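Local structure of N-acylethanolamine-hydrolyzing acid amidase subunit beta (Caenorhabditis elegans, 6DY3) at residues Arg60-Tyr72 with Leu118-Lys130. The protein probably hydrolyses bioactive fatty acid amides such as N-palmitoylethanolamine to ethanolamine and free fatty acid, as the autocatalytically released beta subunit of a lysosomal heterodimer. Sequence-based numbering, arbitrary orientation.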
loop_
_atom_site.group_PDB
_atom_site.type_symbol
_atom_site.label_atom_id
_atom_site.label_comp_id
_atom_site.label_asym_id
_atom_site.label_seq_id
_atom_site.Cartn_x
_atom_site.Cartn_y
_atom_site.Cartn_z
ATOM N N ARG B 60 -4.158 9.586 7.038
ATOM C CA ARG B 60 -4.698 10.929 7.178
ATOM C C ARG B 60 -4.498 11.334 8.637
ATOM O O ARG B 60 -5.296 10.933 9.498
ATOM C CB ARG B 60 -6.179 10.957 6.802
ATOM C CG ARG B 60 -6.853 12.306 6.937
ATOM C CD ARG B 60 -6.716 13.132 5.676
ATOM N NE ARG B 60 -7.719 14.192 5.607
ATOM C CZ ARG B 60 -7.836 15.047 4.598
ATOM N NH1 ARG B 60 -7.011 14.975 3.559
ATOM N NH2 ARG B 60 -8.779 15.979 4.624
ATOM N N PRO B 61 -3.473 12.118 8.971
ATOM C CA PRO B 61 -3.098 12.272 10.383
ATOM C C PRO B 61 -4.270 12.712 11.248
ATOM O O PRO B 61 -5.034 13.610 10.891
ATOM C CB PRO B 61 -1.982 13.323 10.344
ATOM C CG PRO B 61 -2.128 13.997 9.018
ATOM C CD PRO B 61 -2.657 12.966 8.089
ATOM N N GLY B 62 -4.425 12.040 12.387
ATOM C CA GLY B 62 -5.495 12.331 13.310
ATOM C C GLY B 62 -6.830 11.700 12.974
ATOM O O GLY B 62 -7.736 11.732 13.813
ATOM N N GLU B 63 -6.988 11.121 11.786
ATOM C CA GLU B 63 -8.296 10.657 11.333
ATOM C C GLU B 63 -8.307 9.167 11.021
ATOM O O GLU B 63 -9.094 8.429 11.622
ATOM C CB GLU B 63 -8.741 11.481 10.119
ATOM C CG GLU B 63 -8.843 12.980 10.413
ATOM C CD GLU B 63 -9.984 13.327 11.374
ATOM O OE1 GLU B 63 -10.807 12.440 11.689
ATOM O OE2 GLU B 63 -10.055 14.493 11.820
ATOM N N TYR B 64 -7.482 8.699 10.089
ATOM C CA TYR B 64 -7.482 7.284 9.749
ATOM C C TYR B 64 -6.201 6.933 9.007
ATOM O O TYR B 64 -5.496 7.805 8.489
ATOM C CB TYR B 64 -8.691 6.913 8.887
ATOM C CG TYR B 64 -8.709 7.601 7.542
ATOM C CD1 TYR B 64 -8.206 6.969 6.413
ATOM C CD2 TYR B 64 -9.226 8.879 7.398
ATOM C CE1 TYR B 64 -8.221 7.586 5.181
ATOM C CE2 TYR B 64 -9.245 9.504 6.167
ATOM C CZ TYR B 64 -8.741 8.853 5.063
ATOM O OH TYR B 64 -8.758 9.474 3.838
ATOM N N SER B 65 -5.928 5.633 8.945
ATOM C CA SER B 65 -4.829 5.097 8.162
ATOM C C SER B 65 -5.352 3.952 7.302
ATOM O O SER B 65 -6.374 3.332 7.608
ATOM C CB SER B 65 -3.668 4.624 9.059
ATOM O OG SER B 65 -4.097 3.644 9.981
ATOM N N VAL B 66 -4.643 3.683 6.206
ATOM C CA VAL B 66 -5.083 2.696 5.230
ATOM C C VAL B 66 -3.873 1.948 4.689
ATOM O O VAL B 66 -2.778 2.503 4.567
ATOM C CB VAL B 66 -5.884 3.345 4.082
ATOM C CG1 VAL B 66 -5.050 4.385 3.378
ATOM C CG2 VAL B 66 -6.354 2.286 3.105
ATOM N N SER B 67 -4.079 0.663 4.396
ATOM C CA SER B 67 -3.106 -0.154 3.682
ATOM C C SER B 67 -3.845 -1.118 2.760
ATOM O O SER B 67 -4.926 -1.613 3.093
ATOM C CB SER B 67 -2.198 -0.943 4.644
ATOM O OG SER B 67 -2.909 -1.979 5.300
ATOM N N LEU B 68 -3.250 -1.394 1.604
ATOM C CA LEU B 68 -3.860 -2.263 0.607
ATOM C C LEU B 68 -3.021 -3.521 0.427
ATOM O O LEU B 68 -1.803 -3.440 0.244
ATOM C CB LEU B 68 -4.012 -1.545 -0.734
ATOM C CG LEU B 68 -4.704 -2.365 -1.821
ATOM C CD1 LEU B 68 -5.746 -1.531 -2.544
ATOM C CD2 LEU B 68 -3.674 -2.915 -2.797
ATOM N N ASN B 69 -3.679 -4.676 0.494
ATOM C CA ASN B 69 -3.070 -5.960 0.186
ATOM C C ASN B 69 -3.623 -6.464 -1.140
ATOM O O ASN B 69 -4.839 -6.465 -1.353
ATOM C CB ASN B 69 -3.347 -6.988 1.284
ATOM C CG ASN B 69 -2.730 -6.611 2.615
ATOM O OD1 ASN B 69 -2.239 -5.492 2.794
ATOM N ND2 ASN B 69 -2.755 -7.547 3.564
ATOM N N ALA B 70 -2.735 -6.903 -2.021
ATOM C CA ALA B 70 -3.186 -7.554 -3.234
ATOM C C ALA B 70 -3.874 -8.861 -2.873
ATOM O O ALA B 70 -3.557 -9.496 -1.864
ATOM C CB ALA B 70 -2.014 -7.810 -4.175
ATOM N N ARG B 71 -4.842 -9.249 -3.696
ATOM C CA ARG B 71 -5.640 -10.444 -3.453
ATOM C C ARG B 71 -5.446 -11.377 -4.636
ATOM O O ARG B 71 -5.779 -11.022 -5.772
ATOM C CB ARG B 71 -7.117 -10.089 -3.273
ATOM C CG ARG B 71 -7.963 -11.172 -2.659
ATOM C CD ARG B 71 -9.375 -10.661 -2.463
ATOM N NE ARG B 71 -10.254 -11.655 -1.862
ATOM C CZ ARG B 71 -11.558 -11.479 -1.692
ATOM N NH1 ARG B 71 -12.130 -10.347 -2.082
ATOM N NH2 ARG B 71 -12.292 -12.431 -1.132
ATOM N N TYR B 72 -4.905 -12.560 -4.364
ATOM C CA TYR B 72 -4.599 -13.544 -5.393
ATOM C C TYR B 72 -5.468 -14.772 -5.183
ATOM O O TYR B 72 -5.372 -15.440 -4.148
ATOM C CB TYR B 72 -3.117 -13.934 -5.367
ATOM C CG TYR B 72 -2.177 -12.755 -5.408
ATOM C CD1 TYR B 72 -2.090 -11.955 -6.541
ATOM C CD2 TYR B 72 -1.362 -12.451 -4.320
ATOM C CE1 TYR B 72 -1.228 -10.875 -6.591
ATOM C CE2 TYR B 72 -0.493 -11.375 -4.358
ATOM C CZ TYR B 72 -0.429 -10.588 -5.500
ATOM O OH TYR B 72 0.426 -9.509 -5.558
ATOM N N LEU B 118 -16.043 -1.162 -10.539
ATOM C CA LEU B 118 -14.890 -1.977 -10.903
ATOM C C LEU B 118 -13.686 -1.588 -10.058
ATOM O O LEU B 118 -13.279 -0.422 -10.027
ATOM C CB LEU B 118 -14.571 -1.826 -12.393
ATOM C CG LEU B 118 -15.405 -2.657 -13.373
ATOM C CD1 LEU B 118 -15.005 -2.321 -14.793
ATOM C CD2 LEU B 118 -15.261 -4.157 -13.126
ATOM N N PHE B 119 -13.120 -2.569 -9.364
ATOM C CA PHE B 119 -11.923 -2.342 -8.574
ATOM C C PHE B 119 -11.140 -3.641 -8.503
ATOM O O PHE B 119 -11.725 -4.722 -8.377
ATOM C CB PHE B 119 -12.258 -1.840 -7.170
ATOM C CG PHE B 119 -11.112 -1.167 -6.490
ATOM C CD1 PHE B 119 -10.849 0.174 -6.721
ATOM C CD2 PHE B 119 -10.288 -1.874 -5.628
ATOM C CE1 PHE B 119 -9.784 0.800 -6.099
ATOM C CE2 PHE B 119 -9.216 -1.258 -4.999
ATOM C CZ PHE B 119 -8.962 0.079 -5.232
ATOM N N SER B 120 -9.825 -3.529 -8.604
ATOM C CA SER B 120 -8.983 -4.710 -8.621
ATOM C C SER B 120 -9.171 -5.485 -7.318
ATOM O O SER B 120 -9.213 -4.871 -6.240
ATOM C CB SER B 120 -7.521 -4.309 -8.801
ATOM O OG SER B 120 -6.701 -5.440 -9.036
ATOM N N PRO B 121 -9.318 -6.810 -7.367
ATOM C CA PRO B 121 -9.494 -7.568 -6.121
ATOM C C PRO B 121 -8.333 -7.319 -5.171
ATOM O O PRO B 121 -7.166 -7.324 -5.565
ATOM C CB PRO B 121 -9.550 -9.024 -6.596
ATOM C CG PRO B 121 -10.009 -8.943 -8.000
ATOM C CD PRO B 121 -9.407 -7.684 -8.547
ATOM N N SER B 122 -8.665 -7.081 -3.910
ATOM C CA SER B 122 -7.668 -6.677 -2.932
ATOM C C SER B 122 -8.336 -6.650 -1.564
ATOM O O SER B 122 -9.551 -6.819 -1.439
ATOM C CB SER B 122 -7.073 -5.311 -3.285
ATOM O OG SER B 122 -8.101 -4.354 -3.454
ATOM N N TYR B 123 -7.518 -6.440 -0.540
ATOM C CA TYR B 123 -7.993 -6.184 0.810
ATOM C C TYR B 123 -7.554 -4.785 1.201
ATOM O O TYR B 123 -6.355 -4.487 1.199
ATOM C CB TYR B 123 -7.437 -7.199 1.802
ATOM C CG TYR B 123 -7.909 -8.618 1.592
ATOM C CD1 TYR B 123 -9.223 -8.981 1.866
ATOM C CD2 TYR B 123 -7.031 -9.604 1.154
ATOM C CE1 TYR B 123 -9.651 -10.282 1.691
ATOM C CE2 TYR B 123 -7.453 -10.907 0.980
ATOM C CZ TYR B 123 -8.762 -11.238 1.250
ATOM O OH TYR B 123 -9.181 -12.536 1.077
ATOM N N ILE B 124 -8.518 -3.940 1.550
ATOM C CA ILE B 124 -8.251 -2.591 2.031
ATOM C C ILE B 124 -8.498 -2.593 3.532
ATOM O O ILE B 124 -9.621 -2.850 3.987
ATOM C CB ILE B 124 -9.126 -1.549 1.317
ATOM C CG1 ILE B 124 -8.861 -1.592 -0.191
ATOM C CG2 ILE B 124 -8.848 -0.161 1.872
ATOM C CD1 ILE B 124 -9.768 -0.711 -1.014
ATOM N N ILE B 125 -7.450 -2.316 4.300
ATOM C CA ILE B 125 -7.505 -2.316 5.757
ATOM C C ILE B 125 -7.467 -0.868 6.216
ATOM O O ILE B 125 -6.530 -0.131 5.888
ATOM C CB ILE B 125 -6.350 -3.125 6.368
ATOM C CG1 ILE B 125 -6.476 -4.610 6.007
ATOM C CG2 ILE B 125 -6.305 -2.950 7.877
ATOM C CD1 ILE B 125 -5.870 -4.991 4.669
ATOM N N VAL B 126 -8.473 -0.467 6.985
ATOM C CA VAL B 126 -8.627 0.912 7.425
ATOM C C VAL B 126 -8.702 0.930 8.945
ATOM O O VAL B 126 -9.391 0.103 9.554
ATOM C CB VAL B 126 -9.882 1.568 6.808
ATOM C CG1 VAL B 126 -9.873 3.075 7.047
ATOM C CG2 VAL B 126 -9.982 1.255 5.321
ATOM N N ALA B 127 -7.994 1.879 9.554
ATOM C CA ALA B 127 -7.968 2.046 10.999
ATOM C C ALA B 127 -8.392 3.464 11.356
ATOM O O ALA B 127 -7.995 4.427 10.693
ATOM C CB ALA B 127 -6.572 1.757 11.557
ATOM N N GLY B 128 -9.193 3.590 12.411
ATOM C CA GLY B 128 -9.724 4.879 12.809
ATOM C C GLY B 128 -9.304 5.317 14.196
ATOM O O GLY B 128 -8.200 5.005 14.655
ATOM N N ILE B 129 -10.188 6.050 14.876
ATOM C CA ILE B 129 -9.867 6.642 16.170
ATOM C C ILE B 129 -10.954 6.317 17.189
ATOM O O ILE B 129 -10.675 6.186 18.386
ATOM C CB ILE B 129 -9.671 8.161 16.033
ATOM C CG1 ILE B 129 -10.960 8.813 15.524
ATOM C CG2 ILE B 129 -8.490 8.450 15.106
ATOM C CD1 ILE B 129 -10.844 10.309 15.244
ATOM N N LYS B 130 -12.195 6.168 16.727
ATOM C CA LYS B 130 -13.306 5.879 17.622
ATOM C C LYS B 130 -13.439 4.368 17.822
ATOM O O LYS B 130 -12.641 3.573 17.320
ATOM C CB LYS B 130 -14.596 6.495 17.085
ATOM C CG LYS B 130 -14.618 8.011 17.156
ATOM C CD LYS B 130 -15.636 8.636 16.210
ATOM C CE LYS B 130 -17.023 8.042 16.375
ATOM N NZ LYS B 130 -17.980 8.596 15.384
#
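Ser65, Ser67 and Asn69 pair through their backbones with Ala127, Ile125 and Tyr123, so that strands 64-70 and 122-127 run antiparallel, 163° between their directions. Each of these three hydrogen-bonded pairs contributes two N-H...O bonds; the straightest, Ile125 N to Ser67 O at 2.9 Å, reaches 177° at the hydrogen. In the non-hydrogen-bonded positions between them the CA-H of Val66 points to Ile125 O and that of Leu68 to Tyr123 O, as CA-H...O contacts.

One face of the ribbon is apolar. Val66 and Ile124 lie side by side, CG2 to CG2 at 3.7 Å, while Leu68 extends CD1 to Ile124 CG1 at 3.9 Å and to the edge of the Phe119 ring. Helix 106-113 packs over this layer through Phe113, which touches both Val66 and Ile124.

The two strands are central in the longer antiparallel sheet of an Ntn-hydrolase fold, and their other face looks onto strand 13-20 and the probable nucleophile Cys1. There Ile125 CD1 rests 4.1 Å from Asn69 CG, and the Asn69 amide, bonded through OD1 to Ser3 OG, lies beside Arg17, a residue probably important for activity.

Beyond the last hydrogen-bonded pair, Asn69 with Tyr123, Arg71 crosses the Tyr123 side chain at about a right angle. With CG anti to the backbone N (chi1 -164°) and the chain extended to NE, Arg71 CD passes over one face of the Tyr123 ring, a CH-pi contact 4.1 Å from the centroid. The guanidinium continues to Asp165, by a salt bridge, and to Asn140, whereas Tyr123 OH bonds to Phe164 O. Replacing Arg71 with an alanine would probably uncover this face of the Tyr123 ring and deprive Asp165 of its ionic mate.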